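Local coordinates for RabGAP/TBC protein (Chlamydomonas reinhardtii, PDB 4P17) that probably acts as a flagellar GTPase-activating protein for Rab GTPases through its TBC domain, although its function has not been established, at residues Q139-H144 / A178-I183. Sequence-based numbering, arbitrary orientation.
Sequences QAYSVH and ALVEDI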
ATOM      1  N   GLN A 139      13.909  -1.856  12.611  1.00  9.41           N
ATOM      2  CA  GLN A 139      14.889  -1.339  13.556  1.00  7.42           C
ATOM      3  C   GLN A 139      16.014  -0.610  12.763  1.00  9.72           C
ATOM      4  O   GLN A 139      16.472   0.468  13.153  1.00  8.16           O
ATOM      5  CB  GLN A 139      15.429  -2.483  14.433  1.00 16.66           C
ATOM      6  CG  GLN A 139      16.564  -3.287  13.800  1.00 22.93           C
ATOM      7  CD  GLN A 139      16.896  -4.566  14.556  1.00 28.51           C
ATOM      8  OE1 GLN A 139      16.052  -5.132  15.268  1.00 23.26           O
ATOM      9  NE2 GLN A 139      18.131  -5.030  14.401  1.00 28.97           N
ATOM     10  N   ALA A 140      16.401  -1.184  11.628  1.00  5.93           N
ATOM     11  CA  ALA A 140      17.380  -0.587  10.728  1.00 12.02           C
ATOM     12  C   ALA A 140      16.903   0.781  10.270  1.00  9.34           C
ATOM     13  O   ALA A 140      17.648   1.767  10.301  1.00  8.47           O
ATOM     14  CB  ALA A 140      17.628  -1.487   9.523  1.00  7.25           C
ATOM     15  N   TYR A 141      15.650   0.856   9.833  1.00  4.72           N
ATOM     16  CA  TYR A 141      15.176   2.117   9.304  1.00  8.10           C
ATOM     17  C   TYR A 141      15.117   3.182  10.415  1.00 11.66           C
ATOM     18  O   TYR A 141      15.428   4.355  10.171  1.00  9.14           O
ATOM     19  CB  TYR A 141      13.799   1.970   8.634  1.00 10.46           C
ATOM     20  CG  TYR A 141      13.538   3.208   7.832  1.00 10.18           C
ATOM     21  CD1 TYR A 141      14.179   3.409   6.623  1.00  8.19           C
ATOM     22  CD2 TYR A 141      12.720   4.216   8.326  1.00 11.91           C
ATOM     23  CE1 TYR A 141      13.984   4.586   5.914  1.00  8.24           C
ATOM     24  CE2 TYR A 141      12.535   5.400   7.621  1.00  9.03           C
ATOM     25  CZ  TYR A 141      13.168   5.563   6.432  1.00  5.57           C
ATOM     26  OH  TYR A 141      12.996   6.732   5.738  1.00 13.23           O
ATOM     27  N   SER A 142      14.793   2.748  11.632  1.00  6.79           N
ATOM     28  CA  SER A 142      14.583   3.658  12.765  1.00 11.13           C
ATOM     29  C   SER A 142      15.848   4.391  13.207  1.00 15.42           C
ATOM     30  O   SER A 142      15.777   5.504  13.757  1.00 14.54           O
ATOM     31  CB  SER A 142      14.003   2.880  13.953  1.00 18.13           C
ATOM     32  OG  SER A 142      15.012   2.154  14.624  1.00 13.59           O
ATOM     33  N   VAL A 143      17.000   3.764  12.978  1.00 10.01           N
ATOM     34  CA  VAL A 143      18.293   4.405  13.219  1.00 12.80           C
ATOM     35  C   VAL A 143      18.809   5.129  11.970  1.00 16.68           C
ATOM     36  O   VAL A 143      19.518   6.125  12.083  1.00 13.03           O
ATOM     37  CB  VAL A 143      19.346   3.388  13.712  1.00 12.27           C
ATOM     38  CG1 VAL A 143      18.892   2.803  15.063  1.00 27.31           C
ATOM     39  CG2 VAL A 143      19.587   2.274  12.692  1.00 13.44           C
ATOM     40  N   HIS A 144      18.435   4.655  10.791  1.00 10.29           N
ATOM     41  CA  HIS A 144      18.820   5.319   9.545  1.00  9.30           C
ATOM     42  C   HIS A 144      18.212   6.714   9.431  1.00  7.76           C
ATOM     43  O   HIS A 144      18.851   7.649   8.972  1.00  8.55           O
ATOM     44  CB  HIS A 144      18.394   4.449   8.387  1.00  6.33           C
ATOM     45  CG  HIS A 144      18.193   5.171   7.117  1.00 11.05           C
ATOM     46  ND1 HIS A 144      19.232   5.594   6.319  1.00 11.40           N
ATOM     47  CD2 HIS A 144      17.055   5.515   6.477  1.00 10.90           C
ATOM     48  CE1 HIS A 144      18.732   6.183   5.246  1.00 13.63           C
ATOM     49  NE2 HIS A 144      17.417   6.133   5.315  1.00 11.18           N
ATOM     50  N   ALA A 178      12.665   5.081   0.241  1.00 12.95           N
ATOM     51  CA  ALA A 178      12.118   5.842  -0.883  1.00  7.22           C
ATOM     52  C   ALA A 178      10.720   6.379  -0.561  1.00  5.85           C
ATOM     53  O   ALA A 178      10.405   7.526  -0.828  1.00  6.58           O
ATOM     54  CB  ALA A 178      12.095   4.989  -2.131  1.00  8.43           C
ATOM     55  N   LEU A 179       9.905   5.565   0.084  1.00  8.94           N
ATOM     56  CA  LEU A 179       8.528   5.938   0.395  1.00  3.16           C
ATOM     57  C   LEU A 179       8.422   7.092   1.383  1.00  6.18           C
ATOM     58  O   LEU A 179       7.726   8.081   1.149  1.00  9.26           O
ATOM     59  CB  LEU A 179       7.814   4.696   0.931  1.00  7.36           C
ATOM     60  CG  LEU A 179       6.445   4.900   1.546  1.00  7.79           C
ATOM     61  CD1 LEU A 179       5.410   5.078   0.421  1.00  9.28           C
ATOM     62  CD2 LEU A 179       6.081   3.742   2.430  1.00 17.41           C
ATOM     63  N   VAL A 180       9.099   6.938   2.502  1.00  8.60           N
ATOM     64  CA  VAL A 180       9.122   7.916   3.573  1.00 10.61           C
ATOM     65  C   VAL A 180       9.843   9.171   3.145  1.00  8.90           C
ATOM     66  O   VAL A 180       9.384  10.269   3.444  1.00 10.80           O
ATOM     67  CB  VAL A 180       9.816   7.355   4.814  1.00 10.92           C
ATOM     68  CG1 VAL A 180       9.870   8.373   5.920  1.00 10.72           C
ATOM     69  CG2 VAL A 180       9.100   6.120   5.298  1.00  7.44           C
ATOM     70  N   GLU A 181      10.988   9.019   2.483  1.00  8.08           N
ATOM     71  CA  GLU A 181      11.836  10.176   2.256  1.00 12.62           C
ATOM     72  C   GLU A 181      11.524  10.945   0.978  1.00 12.90           C
ATOM     73  O   GLU A 181      11.757  12.156   0.930  1.00  9.67           O
ATOM     74  CB  GLU A 181      13.297   9.742   2.266  1.00 14.46           C
ATOM     75  CG  GLU A 181      13.653   9.041   3.569  1.00  9.87           C
ATOM     76  CD  GLU A 181      14.934   8.254   3.512  1.00 11.69           C
ATOM     77  OE1 GLU A 181      15.846   8.563   2.693  1.00 13.55           O
ATOM     78  OE2 GLU A 181      15.019   7.282   4.279  1.00 10.23           O
ATOM     79  N   ASP A 182      11.004  10.267  -0.052  1.00 11.88           N
ATOM     80  CA  ASP A 182      10.958  10.853  -1.409  1.00 14.00           C
ATOM     81  C   ASP A 182       9.551  10.870  -2.013  1.00  8.44           C
ATOM     82  O   ASP A 182       9.231  11.733  -2.803  1.00 10.77           O
ATOM     83  CB  ASP A 182      11.897  10.089  -2.354  1.00  9.87           C
ATOM     84  CG  ASP A 182      13.332  10.095  -1.859  1.00 13.30           C
ATOM     85  OD1 ASP A 182      13.744  11.121  -1.282  1.00 21.80           O
ATOM     86  OD2 ASP A 182      14.035   9.092  -2.043  1.00 18.41           O
ATOM     87  N   ILE A 183       8.723   9.917  -1.615  1.00  6.23           N
ATOM     88  CA  ILE A 183       7.399   9.768  -2.223  1.00  5.02           C
ATOM     89  C   ILE A 183       6.326  10.446  -1.361  1.00  5.84           C
ATOM     90  O   ILE A 183       5.608  11.325  -1.857  1.00  9.80           O
ATOM     91  CB  ILE A 183       7.060   8.319  -2.447  1.00  4.76           C
ATOM     92  CG1 ILE A 183       8.074   7.710  -3.437  1.00 10.75           C
ATOM     93  CG2 ILE A 183       5.639   8.196  -3.007  1.00  6.24           C
ATOM     94  CD1 ILE A 183       7.834   6.219  -3.762  1.00  6.91           C
TER
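In the all-helical TBC domain, Tyr141 and His144, one turn apart near the C-terminal end of helix 128-144, reach across to a single carboxylate oxygen of Glu181 near the end of helix 169-183. The two short helical segments run at 31° with their axes 12.5 Å apart, too wide for backbones to meet, and these long side chains bridge the gap. Glu181 OE2 accepts from Tyr141 OH at 2.6 Å through its anti lone pair, the one facing away from OE1, with phenol ring and carboxylate nearly coplanar. His144 NE2 donates to the same Glu181 OE2 at 2.9 Å from the syn side, 22° out of the carboxylate plane; the bond is bent, 146° at the hydrogen, but lies close to the imidazole plane. Both rings project across because their CG atoms lie anti to the backbone N, while Glu181 is extended beyond CG. The other oxygen, OE1, forms a salt bridge with Lys86, so both ends of the carboxylate are engaged. Without this carboxylate, as with an alanine here, the Tyr141 hydroxyl and His144 NE2 would probably lose their shared acceptor, and Lys86 would be left with one fewer carboxylate, Asp182 being its other partner. His144 ND1 is tied to Tyr94 OH and its ring meets Phe173 edge-to-face, which would limit ring rotation. Tyr141 OH is also hydrogen-bonded to Asn145, and beside the polar cluster the phenol end packs on Val180, with Tyr141 OH 3.4 Å from Val180 CB.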